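Local structure of methylmalonyl-CoA carboxyltransferase 12S subunit (Propionibacterium freudenreichii, 1ON3) at residues 282-288 with 406-410; 435-441 with 470-475. The protein transfers the carboxyl group of methylmalonyl-CoA to the biotin of the 1.3S subunit, as the hexameric core of transcarboxylase. One frame throughout, in Å; residues are numbered along the deposited sequence.

Overall arrangement
Both contacts belong to the C-terminal half of the chain, and they follow one another without nesting or crossing. Contact 1 comes first: it ties the loop between helices 278-281 and 293-299 to the corner where strand 402-407 of the mixed sheet of the C-terminal half passes into strand 409-411, closing a long excursion that includes strands 305-308, 316-323, 326-333 and 364-370. Contact 2 then closes a short, mostly helical excursion, bringing the end of helix 459-474 back against strand 435-437 and the loop after it. The two meet in the small parallel sheet, where strands 409-411 and 435-437 lie side by side and R408 O and A410 O probably accept hydrogen bonds from E435 N and A437 N.

Contact 1 of 2, residues 282-288 with 406-410; sequences VPIDGKK and VLRKA
The carbonyl oxygen K288 O is gripped by both terminal nitrogens of one arginine, R408 NH2 at 3.0 Å and R408 NH1 at 3.2 Å. K288 ends a type I beta turn that starts at D285, while R408 stands at the corner between strands 402-407 and 409-411 of the C-terminal crotonase-like half. The oxygen lies in the guanidinium plane and is met end-on by the two nitrogens. NH1 also serves a second carbonyl, with R408 NH1 2.8 Å from P283 O, but this bond is bent (N-H...O angle 135°) and the donor sits above the carbonyl plane. Arginine suits this buried place because its flat fan of N-H groups can satisfy several loop carbonyls at once. With CG anti to the backbone N (chi1 -160°) and a bend at chi3, the chain reaches from the corner into the loop, and a salt bridge from NE to D369 helps fix its rotation. The guanidinium is sandwiched: V282 CG1 lies over one face, also packing 3.7 Å from R408 CD, and G286 CA over the opposite one, 3.8 Å from R408 NH1. Valine gives a compact apolar lid here, and its other methyl faces L407. The turn itself is drawn together by the bond from K288 N to D285 O and by a weak K288-D285 salt bridge. With K409 placed as it is, a beta carbon at G286 would probably crowd its ammonium group, which suits glycine. There a water bridges the segments, accepting from K409 NZ at 2.6 Å and donating to G286 O at 2.7 Å.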
# COMPACT_ATOMS: atom_id res chain seq x y z
N VAL E 282 -34.90 29.63 20.44
CA VAL E 282 -33.79 30.13 21.25
C VAL E 282 -34.05 31.58 21.65
O VAL E 282 -34.02 32.48 20.81
CB VAL E 282 -32.46 30.05 20.47
CG1 VAL E 282 -31.29 30.41 21.37
CG2 VAL E 282 -32.28 28.66 19.89
N PRO E 283 -34.29 31.83 22.94
CA PRO E 283 -34.55 33.18 23.47
C PRO E 283 -33.38 34.14 23.22
O PRO E 283 -32.22 33.72 23.22
CB PRO E 283 -34.73 32.93 24.97
CG PRO E 283 -35.20 31.52 25.04
CD PRO E 283 -34.31 30.84 24.03
N ILE E 284 -33.68 35.42 22.99
CA ILE E 284 -32.62 36.40 22.78
C ILE E 284 -32.04 36.69 24.16
O ILE E 284 -30.88 37.07 24.30
CB ILE E 284 -33.17 37.72 22.14
CG1 ILE E 284 -33.75 37.44 20.75
CG2 ILE E 284 -32.05 38.74 21.99
CD1 ILE E 284 -32.76 36.90 19.74
N ASP E 285 -32.87 36.50 25.19
CA ASP E 285 -32.45 36.73 26.56
C ASP E 285 -31.55 35.57 26.99
O ASP E 285 -32.03 34.47 27.27
CB ASP E 285 -33.67 36.80 27.49
CG ASP E 285 -33.30 37.08 28.94
OD1 ASP E 285 -32.09 37.09 29.28
OD2 ASP E 285 -34.22 37.26 29.76
N GLY E 286 -30.25 35.84 27.04
CA GLY E 286 -29.30 34.81 27.43
C GLY E 286 -29.63 34.14 28.74
O GLY E 286 -29.14 33.05 29.01
N LYS E 287 -30.47 34.77 29.56
CA LYS E 287 -30.83 34.20 30.86
C LYS E 287 -31.92 33.14 30.82
O LYS E 287 -32.18 32.48 31.83
CB LYS E 287 -31.24 35.31 31.83
CG LYS E 287 -30.10 36.23 32.23
CD LYS E 287 -30.56 37.31 33.19
CE LYS E 287 -29.42 38.24 33.56
NZ LYS E 287 -28.87 38.94 32.37
N LYS E 288 -32.57 32.96 29.67
CA LYS E 288 -33.62 31.96 29.57
C LYS E 288 -33.09 30.76 28.79
O LYS E 288 -32.43 30.93 27.77
CB LYS E 288 -34.84 32.52 28.83
CG LYS E 288 -35.52 33.71 29.48
CD LYS E 288 -36.08 33.35 30.84
CE LYS E 288 -37.11 34.39 31.29
NZ LYS E 288 -36.61 35.78 31.15
N VAL E 406 -23.78 27.48 15.28
CA VAL E 406 -23.72 28.16 16.57
C VAL E 406 -25.03 28.90 16.81
O VAL E 406 -25.32 29.89 16.12
CB VAL E 406 -22.54 29.16 16.62
CG1 VAL E 406 -22.50 29.82 18.00
CG2 VAL E 406 -21.24 28.44 16.33
N LEU E 407 -25.81 28.42 17.78
CA LEU E 407 -27.10 29.00 18.12
C LEU E 407 -26.99 30.23 19.00
O LEU E 407 -27.66 31.24 18.75
CB LEU E 407 -27.97 27.97 18.87
CG LEU E 407 -28.14 26.58 18.24
CD1 LEU E 407 -29.08 25.75 19.11
CD2 LEU E 407 -28.70 26.68 16.83
N ARG E 408 -26.16 30.16 20.03
CA ARG E 408 -26.04 31.31 20.92
C ARG E 408 -24.66 31.39 21.57
O ARG E 408 -23.69 31.73 20.89
CB ARG E 408 -27.16 31.23 21.97
CG ARG E 408 -27.48 32.54 22.67
CD ARG E 408 -28.87 32.49 23.33
NE ARG E 408 -29.00 31.42 24.32
CZ ARG E 408 -30.00 31.31 25.19
NH1 ARG E 408 -30.98 32.22 25.19
NH2 ARG E 408 -30.03 30.33 26.08
N LYS E 409 -24.57 31.10 22.86
CA LYS E 409 -23.28 31.18 23.56
C LYS E 409 -22.27 30.18 22.98
O LYS E 409 -22.61 29.04 22.66
CB LYS E 409 -23.45 30.87 25.05
CG LYS E 409 -24.30 31.84 25.84
CD LYS E 409 -23.68 33.23 25.87
CE LYS E 409 -24.39 34.13 26.89
NZ LYS E 409 -25.86 34.19 26.68
N ALA E 410 -21.02 30.62 22.86
CA ALA E 410 -19.93 29.77 22.35
C ALA E 410 -18.67 30.37 22.95
O ALA E 410 -17.90 31.06 22.28
CB ALA E 410 -19.89 29.83 20.84
O HOH W 1 -26.85 32.07 27.86

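Contact 2 of 2, residues 435-441 with 470-475; sequences EIAVMGA and YQNAFN. With MCA (methylmalonyl-coenzyme A), chain L.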
# COMPACT_ATOMS: atom_id res chain seq x y z
N GLU E 435 -22.86 33.98 19.80
CA GLU E 435 -21.96 34.78 20.59
C GLU E 435 -20.65 34.04 20.84
O GLU E 435 -20.38 33.60 21.95
CB GLU E 435 -22.63 35.14 21.91
CG GLU E 435 -21.94 36.26 22.66
CD GLU E 435 -22.69 36.67 23.91
OE1 GLU E 435 -22.27 37.65 24.54
OE2 GLU E 435 -23.69 36.00 24.26
N ILE E 436 -19.86 33.87 19.78
CA ILE E 436 -18.55 33.22 19.85
C ILE E 436 -17.62 34.22 20.52
O ILE E 436 -17.47 35.34 20.04
CB ILE E 436 -18.03 32.90 18.43
CG1 ILE E 436 -18.96 31.87 17.78
CG2 ILE E 436 -16.58 32.41 18.50
CD1 ILE E 436 -18.82 31.79 16.30
N ALA E 437 -16.99 33.83 21.62
CA ALA E 437 -16.11 34.75 22.33
C ALA E 437 -15.07 34.02 23.17
O ALA E 437 -15.29 32.90 23.63
CB ALA E 437 -16.96 35.65 23.24
N VAL E 438 -13.92 34.66 23.37
CA VAL E 438 -12.89 34.03 24.18
C VAL E 438 -13.43 33.96 25.60
O VAL E 438 -13.14 33.03 26.35
CB VAL E 438 -11.56 34.83 24.12
CG1 VAL E 438 -11.70 36.18 24.84
CG2 VAL E 438 -10.44 34.00 24.69
N MET E 439 -14.24 34.95 25.96
CA MET E 439 -14.90 35.02 27.26
C MET E 439 -15.92 36.16 27.21
O MET E 439 -15.92 36.96 26.26
CB MET E 439 -13.87 35.26 28.38
CG MET E 439 -13.37 36.69 28.53
SD MET E 439 -11.89 36.74 29.59
CE MET E 439 -12.57 36.52 31.22
N GLY E 440 -16.81 36.21 28.20
CA GLY E 440 -17.83 37.25 28.22
C GLY E 440 -17.27 38.66 28.21
O GLY E 440 -16.26 38.93 28.85
N ALA E 441 -17.91 39.57 27.48
CA ALA E 441 -17.43 40.95 27.39
C ALA E 441 -17.19 41.56 28.76
O ALA E 441 -16.20 42.26 28.97
CB ALA E 441 -18.43 41.81 26.60
N TYR E 470 -16.03 46.07 23.65
CA TYR E 470 -15.52 44.70 23.52
C TYR E 470 -16.56 43.81 22.86
O TYR E 470 -16.26 43.08 21.92
CB TYR E 470 -15.17 44.16 24.91
CG TYR E 470 -14.33 42.89 24.88
CD1 TYR E 470 -12.94 42.95 24.74
CD2 TYR E 470 -14.93 41.63 25.00
CE1 TYR E 470 -12.15 41.78 24.72
CE2 TYR E 470 -14.16 40.45 24.97
CZ TYR E 470 -12.78 40.54 24.83
OH TYR E 470 -12.02 39.38 24.80
N GLN E 471 -17.79 43.87 23.35
CA GLN E 471 -18.89 43.08 22.82
C GLN E 471 -19.04 43.27 21.31
O GLN E 471 -19.13 42.30 20.54
CB GLN E 471 -20.19 43.49 23.52
CG GLN E 471 -21.46 42.80 23.03
CD GLN E 471 -21.52 41.33 23.41
OE1 GLN E 471 -21.05 40.93 24.47
NE2 GLN E 471 -22.13 40.52 22.55
N ASN E 472 -19.07 44.53 20.88
CA ASN E 472 -19.24 44.84 19.47
C ASN E 472 -18.00 44.58 18.64
O ASN E 472 -18.11 44.36 17.43
CB ASN E 472 -19.66 46.30 19.29
CG ASN E 472 -20.99 46.61 19.94
OD1 ASN E 472 -21.94 45.83 19.83
ND2 ASN E 472 -21.08 47.75 20.61
N ALA E 473 -16.83 44.62 19.26
CA ALA E 473 -15.59 44.40 18.53
C ALA E 473 -15.30 42.92 18.27
O ALA E 473 -14.66 42.58 17.26
CB ALA E 473 -14.43 45.03 19.28
N PHE E 474 -15.76 42.05 19.15
CA PHE E 474 -15.47 40.62 19.02
C PHE E 474 -16.64 39.64 19.04
O PHE E 474 -16.69 38.71 18.24
CB PHE E 474 -14.55 40.14 20.14
CG PHE E 474 -13.15 40.69 20.09
CD1 PHE E 474 -12.39 40.60 18.93
CD2 PHE E 474 -12.57 41.24 21.23
CE1 PHE E 474 -11.07 41.05 18.90
CE2 PHE E 474 -11.25 41.69 21.22
CZ PHE E 474 -10.50 41.59 20.05
N ASN E 475 -17.56 39.85 19.97
CA ASN E 475 -18.65 38.90 20.21
C ASN E 475 -19.93 38.88 19.39
O ASN E 475 -20.94 38.36 19.85
CB ASN E 475 -18.98 38.93 21.70
CG ASN E 475 -17.74 38.69 22.57
OD1 ASN E 475 -16.65 38.42 22.06
ND2 ASN E 475 -17.90 38.77 23.89
C8 MCA L . -2.78 37.73 32.49
N9 MCA L . -2.56 38.97 31.88
C4 MCA L . -3.30 38.92 30.72
C5 MCA L . -3.91 37.64 30.71
N7 MCA L . -3.56 36.91 31.84
N3 MCA L . -3.44 39.90 29.75
C2 MCA L . -4.26 39.51 28.71
N1 MCA L . -4.90 38.30 28.59
C6 MCA L . -4.75 37.33 29.58
N6 MCA L . -5.39 36.17 29.41
C1' MCA L . -1.83 40.06 32.25
C2' MCA L . -2.41 40.63 33.53
O2' MCA L . -3.55 41.41 33.26
C3' MCA L . -1.20 41.34 34.11
O3' MCA L . -1.10 42.65 33.56
C4' MCA L . -0.01 40.42 33.74
O4' MCA L . -0.49 39.67 32.56
C5' MCA L . 0.44 39.31 34.78
O5' MCA L . -0.29 39.40 35.72
P1 MCA L . -0.54 39.58 37.08
O11 MCA L . -1.84 39.84 37.41
O12 MCA L . 0.35 40.57 37.19
O6 MCA L . -0.22 38.24 37.97
P2 MCA L . -0.08 37.16 38.73
O21 MCA L . -0.58 37.94 39.76
O22 MCA L . 1.12 36.44 38.73
O7 MCA L . -1.27 36.16 38.30
CPB MCA L . -1.49 35.81 37.16
CPA MCA L . -2.60 34.91 36.64
CP7 MCA L . -3.68 36.01 36.53
CP9 MCA L . -2.84 33.67 37.53
CP8 MCA L . -2.15 34.40 35.26
OP3 MCA L . -3.38 36.96 35.79
CP6 MCA L . -5.01 35.75 36.07
OP2 MCA L . -5.65 34.79 36.63
NP2 MCA L . -5.62 36.58 35.00
CP5 MCA L . -6.10 35.83 33.89
CP4 MCA L . -6.78 34.64 33.52
CP3 MCA L . -7.79 34.48 32.48
OP1 MCA L . -8.93 34.98 33.01
NP1 MCA L . -7.84 33.95 31.11
CP2 MCA L . -9.14 34.05 30.51
CP1 MCA L . -9.12 33.15 29.34
P3 MCA L . -0.35 44.13 33.77
O31 MCA L . -1.12 44.29 35.05
O32 MCA L . -0.83 45.05 32.67
O33 MCA L . 1.14 44.19 34.02
S MCA L . -10.39 33.03 28.50
CS1 MCA L . -9.43 32.01 27.67
OS1 MCA L . -8.23 31.62 27.78
CS2 MCA L . -10.12 30.80 27.48
CS3 MCA L . -10.36 30.44 26.22
CS4 MCA L . -10.63 29.63 28.36
OS4 MCA L . -10.06 29.43 29.42
OS5 MCA L . -11.60 28.96 27.96
O HOH W 2 -20.18 38.74 25.78
O HOH W 3 -18.07 36.27 17.67
O HOH W 4 -14.01 37.44 22.50
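The ring of Y470 presents its edge to V438 and M439: V438 CG1 lies near the ring plane, 3.2 Å from Y470 OH, and M439 O is also at the rim. F474 CD2 stands 3.5 Å above one face of the Y470 ring, toward its margin, and A441 CA approaches Y470 CD2 obliquely at 3.5 Å, an approach that the small alanine permits. The tyrosine hydroxyl is hydrogen-bonded to I144 O of a neighbouring subunit. V438, with CG1 between backbone N and carbonyl carbon (chi1 70°), sends that methyl to the tyrosine and CG2 to the acyl group of methylmalonyl-CoA, while M439 SD lies 4.0 Å from MCA CP2; both residues line the substrate pocket, which the neighbouring subunit completes. The amide of N475 packs tightly on A437, its OD1 3.0 Å from A437 CB, a close approach that suits the single methyl of alanine. Two waters serve this amide: one donates to OD1 and accepts from V438 N. The other accepts from N475 ND2 and A441 N and donates hydrogen bonds to E435 OE1 and Q471 OE1, 2.7 Å from each. E435 reaches it on an extended chain, and Q471 NE2 adds a weak bond to E435 OE1 at 3.5 Å. Were E435 replaced by alanine, this water would probably lose one acceptor, the Q471 amide would be freer to turn, and K409 would lose a distant, weak ionic partner. The contact thus seats the C-terminal end of helix 459-474 in the bend between strand 435-437, which pairs with strand 409-411, and the start of helix 441-448, for which G440 is the N-cap.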